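Local coordinates for protein-tyrosine-phosphatase (Chaetomium thermophilum var. thermophilum DSM 1495, PDB 5M43) that probably removes phosphate from phosphotyrosine and phosphoserine or phosphothreonine as the dual-specificity phosphatase domain of Yvh1, a protein linked to ribosome assembly, at residues K73-I85 and A92-A104. Sequence-based numbering, arbitrary orientation.
Sequences KIVRFIDSGLRGI and AVASPGVVLVHCA. With NO3 (nitrate ion), chain B.
V99 meets L82 and I78, and V101 meets I78, in a helix-on-sheet packing of the C-terminal half of helix 71-83 on strand 99-102, the strand that leads into the signature loop of this dual-specificity phosphatase domain. The axes of the two segments run roughly antiparallel (154°), 9.1 Å apart at closest approach, a spacing filled by branched aliphatic side chains. V99 CG2 lies 3.8 Å from L82 CD2, the two side chains crossing at about a right angle, and it also reaches the backbone of G81, where the lack of a side chain leaves room for the valine. L82 points its CB away from the strand, but CG beside the backbone N (chi1 -66°) brings the isobutyl end back over it. Deeper in, I78 CD1 meets V101 CG2 at 3.8 Å.

Backbone bonds join the last turn of the helix and the residue after it to the chain leading into the strand. G84, the first residue past the helix, has positive phi, and a CB there would run into S95 C and P96 N, so glycine suits the place on both counts; its carbonyl accepts S95 N at 3.1 Å. G97, where a CB would collide with G81 O, makes weak bonds from its N to the O atoms of G81 and L82, and a water donates to both L82 O and G97 O.

At the far end of the strand, C103 SG faces a nitrate, 3.2 Å from its N atom, in the loop expected to bind substrate phosphate. Strands 12-15 and 33-36 flank V99, while helix 109-121 packs on L82 through Y117.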
loop_
_atom_site.group_PDB
_atom_site.type_symbol
_atom_site.label_atom_id
_atom_site.label_comp_id
_atom_site.label_asym_id
_atom_site.label_seq_id
_atom_site.Cartn_x
_atom_site.Cartn_y
_atom_site.Cartn_z
ATOM N N LYS A 73 -10.614 2.426 3.015
ATOM C CA LYS A 73 -9.885 3.033 4.126
ATOM C C LYS A 73 -8.383 3.039 3.891
ATOM O O LYS A 73 -7.680 4.009 4.243
ATOM C CB LYS A 73 -10.203 2.258 5.409
ATOM C CG LYS A 73 -9.628 2.887 6.647
ATOM C CD LYS A 73 -10.014 2.149 7.952
ATOM C CE LYS A 73 -9.680 3.020 9.195
ATOM N NZ LYS A 73 -10.185 2.476 10.499
ATOM N N ILE A 74 -7.869 1.940 3.338
ATOM C CA ILE A 74 -6.444 1.828 2.989
ATOM C C ILE A 74 -6.029 2.910 2.012
ATOM O O ILE A 74 -5.033 3.610 2.228
ATOM C CB ILE A 74 -6.181 0.430 2.419
ATOM C CG1 ILE A 74 -6.098 -0.500 3.601
ATOM C CG2 ILE A 74 -4.871 0.424 1.563
ATOM C CD1 ILE A 74 -5.992 -1.998 3.209
ATOM N N VAL A 75 -6.758 3.024 0.905
ATOM C CA VAL A 75 -6.426 4.020 -0.118
ATOM C C VAL A 75 -6.535 5.443 0.432
ATOM O O VAL A 75 -5.662 6.291 0.156
ATOM C CB VAL A 75 -7.311 3.788 -1.360
ATOM C CG1 VAL A 75 -7.186 4.900 -2.374
ATOM C CG2 VAL A 75 -6.949 2.451 -2.021
ATOM N N ARG A 76 -7.590 5.741 1.200
ATOM C CA ARG A 76 -7.718 7.068 1.825
ATOM C C ARG A 76 -6.550 7.360 2.774
ATOM O O ARG A 76 -6.033 8.491 2.800
ATOM C CB ARG A 76 -9.064 7.198 2.546
ATOM C CG ARG A 76 -10.239 7.279 1.559
ATOM C CD ARG A 76 -11.521 7.721 2.264
ATOM N NE ARG A 76 -11.851 6.785 3.330
ATOM C CZ ARG A 76 -12.757 5.810 3.219
ATOM N NH1 ARG A 76 -13.462 5.654 2.091
ATOM N NH2 ARG A 76 -12.963 4.998 4.254
ATOM N N PHE A 77 -6.074 6.353 3.529
ATOM C CA PHE A 77 -4.940 6.574 4.424
ATOM C C PHE A 77 -3.675 6.930 3.643
ATOM O O PHE A 77 -2.981 7.909 3.957
ATOM C CB PHE A 77 -4.643 5.323 5.268
ATOM C CG PHE A 77 -3.560 5.537 6.246
ATOM C CD1 PHE A 77 -3.869 6.032 7.524
ATOM C CD2 PHE A 77 -2.223 5.206 5.910
ATOM C CE1 PHE A 77 -2.851 6.228 8.480
ATOM C CE2 PHE A 77 -1.174 5.408 6.853
ATOM C CZ PHE A 77 -1.515 5.922 8.150
ATOM N N ILE A 78 -3.384 6.173 2.594
ATOM C CA ILE A 78 -2.188 6.424 1.784
ATOM C C ILE A 78 -2.296 7.784 1.093
ATOM O O ILE A 78 -1.374 8.629 1.163
ATOM C CB ILE A 78 -1.989 5.297 0.764
ATOM C CG1 ILE A 78 -1.745 3.943 1.489
ATOM C CG2 ILE A 78 -0.823 5.638 -0.194
ATOM C CD1 ILE A 78 -1.798 2.776 0.564
ATOM N N ASP A 79 -3.434 8.042 0.437
ATOM C CA ASP A 79 -3.583 9.307 -0.270
ATOM C C ASP A 79 -3.517 10.486 0.692
ATOM O O ASP A 79 -2.852 11.486 0.411
ATOM C CB ASP A 79 -4.904 9.310 -1.061
ATOM C CG ASP A 79 -5.092 10.569 -1.872
ATOM O OD1 ASP A 79 -4.307 10.711 -2.818
ATOM O OD2 ASP A 79 -6.071 11.329 -1.590
ATOM N N SER A 80 -4.255 10.432 1.819
ATOM C CA SER A 80 -4.226 11.599 2.694
ATOM C C SER A 80 -2.861 11.778 3.345
ATOM O O SER A 80 -2.413 12.921 3.549
ATOM C CB SER A 80 -5.334 11.548 3.745
ATOM O OG SER A 80 -5.170 10.447 4.587
ATOM N N GLY A 81 -2.160 10.685 3.661
ATOM C CA GLY A 81 -0.803 10.848 4.177
ATOM C C GLY A 81 0.145 11.472 3.164
ATOM O O GLY A 81 0.903 12.386 3.509
ATOM N N LEU A 82 0.058 11.060 1.894
ATOM C CA LEU A 82 0.908 11.687 0.862
ATOM C C LEU A 82 0.559 13.157 0.630
ATOM O O LEU A 82 1.460 13.997 0.448
ATOM C CB LEU A 82 0.794 10.926 -0.450
ATOM C CG LEU A 82 1.364 9.492 -0.377
ATOM C CD1 LEU A 82 0.993 8.705 -1.629
ATOM C CD2 LEU A 82 2.969 9.536 -0.143
ATOM N N ARG A 83 -0.739 13.503 0.590
ATOM C CA ARG A 83 -1.106 14.875 0.279
ATOM C C ARG A 83 -0.996 15.780 1.492
ATOM O O ARG A 83 -0.905 17.006 1.345
ATOM C CB ARG A 83 -2.550 14.901 -0.281
ATOM C CG ARG A 83 -2.716 14.140 -1.564
ATOM C CD ARG A 83 -4.076 14.410 -2.316
ATOM N NE ARG A 83 -4.110 13.658 -3.571
ATOM C CZ ARG A 83 -3.675 14.134 -4.738
ATOM N NH1 ARG A 83 -3.156 15.365 -4.815
ATOM N NH2 ARG A 83 -3.724 13.364 -5.813
ATOM N N GLY A 84 -1.008 15.219 2.693
ATOM C CA GLY A 84 -0.857 16.054 3.873
ATOM C C GLY A 84 -2.085 16.842 4.257
ATOM O O GLY A 84 -1.961 17.993 4.685
ATOM N N ILE A 85 -3.265 16.251 4.122
ATOM C CA ILE A 85 -4.502 16.879 4.559
ATOM C C ILE A 85 -5.378 15.858 5.271
ATOM O O ILE A 85 -4.876 15.009 6.007
ATOM C CB ILE A 85 -5.246 17.512 3.377
ATOM C CG1 ILE A 85 -4.620 18.857 3.018
ATOM C CG2 ILE A 85 -6.714 17.676 3.710
ATOM C CD1 ILE A 85 -4.523 19.095 1.535
ATOM N N ALA A 92 -5.485 25.357 7.500
ATOM C CA ALA A 92 -4.288 24.556 7.774
ATOM C C ALA A 92 -3.462 24.313 6.505
ATOM O O ALA A 92 -3.971 23.775 5.530
ATOM C CB ALA A 92 -4.676 23.209 8.414
ATOM N N VAL A 93 -2.188 24.712 6.516
ATOM C CA VAL A 93 -1.307 24.426 5.388
ATOM C C VAL A 93 -1.090 22.912 5.267
ATOM O O VAL A 93 -0.902 22.205 6.271
ATOM C CB VAL A 93 0.028 25.177 5.560
ATOM C CG1 VAL A 93 0.860 24.552 6.690
ATOM C CG2 VAL A 93 0.828 25.186 4.260
ATOM N N ALA A 94 -1.151 22.392 4.040
ATOM C CA ALA A 94 -0.932 20.962 3.843
ATOM C C ALA A 94 0.533 20.652 4.088
ATOM O O ALA A 94 1.408 21.465 3.780
ATOM C CB ALA A 94 -1.331 20.525 2.433
ATOM N N SER A 95 0.809 19.487 4.673
ATOM C CA SER A 95 2.195 19.067 4.876
ATOM C C SER A 95 2.375 17.664 4.308
ATOM O O SER A 95 2.237 16.661 5.022
ATOM C CB SER A 95 2.582 19.140 6.345
ATOM O OG SER A 95 1.499 18.695 7.119
ATOM N N PRO A 96 2.713 17.568 3.025
ATOM C CA PRO A 96 2.809 16.256 2.370
ATOM C C PRO A 96 3.708 15.310 3.166
ATOM O O PRO A 96 4.761 15.704 3.668
ATOM C CB PRO A 96 3.406 16.597 0.999
ATOM C CG PRO A 96 3.019 18.067 0.742
ATOM C CD PRO A 96 2.864 18.703 2.090
ATOM N N GLY A 97 3.284 14.054 3.281
ATOM C CA GLY A 97 3.972 13.078 4.094
ATOM C C GLY A 97 4.729 12.036 3.278
ATOM O O GLY A 97 4.832 12.074 2.058
ATOM N N VAL A 98 5.341 11.128 4.014
ATOM C CA VAL A 98 6.008 9.974 3.423
ATOM C C VAL A 98 5.391 8.726 4.033
ATOM O O VAL A 98 5.462 8.522 5.257
ATOM C CB VAL A 98 7.528 9.999 3.681
ATOM C CG1 VAL A 98 8.233 8.655 3.222
ATOM C CG2 VAL A 98 8.145 11.237 2.969
ATOM N N VAL A 99 4.812 7.875 3.189
ATOM C CA VAL A 99 4.014 6.756 3.653
ATOM C C VAL A 99 4.734 5.428 3.452
ATOM O O VAL A 99 5.142 5.100 2.322
ATOM C CB VAL A 99 2.676 6.672 2.917
ATOM C CG1 VAL A 99 1.842 5.445 3.427
ATOM C CG2 VAL A 99 1.870 7.971 3.089
ATOM N N LEU A 100 4.851 4.651 4.533
ATOM C CA LEU A 100 5.303 3.251 4.472
ATOM C C LEU A 100 4.073 2.371 4.610
ATOM O O LEU A 100 3.304 2.566 5.552
ATOM C CB LEU A 100 6.276 2.915 5.603
ATOM C CG LEU A 100 6.532 1.413 5.810
ATOM C CD1 LEU A 100 7.276 0.808 4.570
ATOM C CD2 LEU A 100 7.397 1.251 7.102
ATOM N N VAL A 101 3.938 1.387 3.721
ATOM C CA VAL A 101 2.935 0.339 3.853
ATOM C C VAL A 101 3.724 -0.933 4.104
ATOM O O VAL A 101 4.585 -1.308 3.292
ATOM C CB VAL A 101 2.050 0.216 2.605
ATOM C CG1 VAL A 101 0.933 -0.913 2.827
ATOM C CG2 VAL A 101 1.371 1.569 2.246
ATOM N N HIS A 102 3.450 -1.622 5.206
ATOM C CA HIS A 102 4.204 -2.857 5.430
ATOM C C HIS A 102 3.291 -4.005 5.861
ATOM O O HIS A 102 2.159 -3.807 6.310
ATOM C CB HIS A 102 5.312 -2.700 6.538
ATOM C CG HIS A 102 4.751 -2.801 7.925
ATOM N ND1 HIS A 102 4.709 -3.994 8.628
ATOM C CD2 HIS A 102 4.176 -1.863 8.733
ATOM C CE1 HIS A 102 4.137 -3.784 9.794
ATOM N NE2 HIS A 102 3.827 -2.505 9.893
ATOM N N CYS A 103 3.840 -5.221 5.827
ATOM C CA CYS A 103 3.127 -6.376 6.390
ATOM C C CYS A 103 4.174 -7.275 7.040
ATOM O O CYS A 103 5.101 -6.742 7.660
ATOM C CB CYS A 103 2.304 -7.134 5.327
ATOM S SG CYS A 103 3.180 -7.656 3.821
ATOM N N ALA A 104 4.098 -8.580 6.846
ATOM C CA ALA A 104 5.196 -9.403 7.411
ATOM C C ALA A 104 6.364 -9.492 6.448
ATOM O O ALA A 104 7.508 -9.207 6.820
ATOM C CB ALA A 104 4.687 -10.801 7.809
HETATM N N NO3 B . 2.903 -10.822 3.670
HETATM O O1 NO3 B . 3.687 -10.683 2.692
HETATM O O2 NO3 B . 3.356 -10.919 4.839
HETATM O O3 NO3 B . 1.662 -10.688 3.475
HETATM O O HOH W 1 4.107 13.430 -0.184
#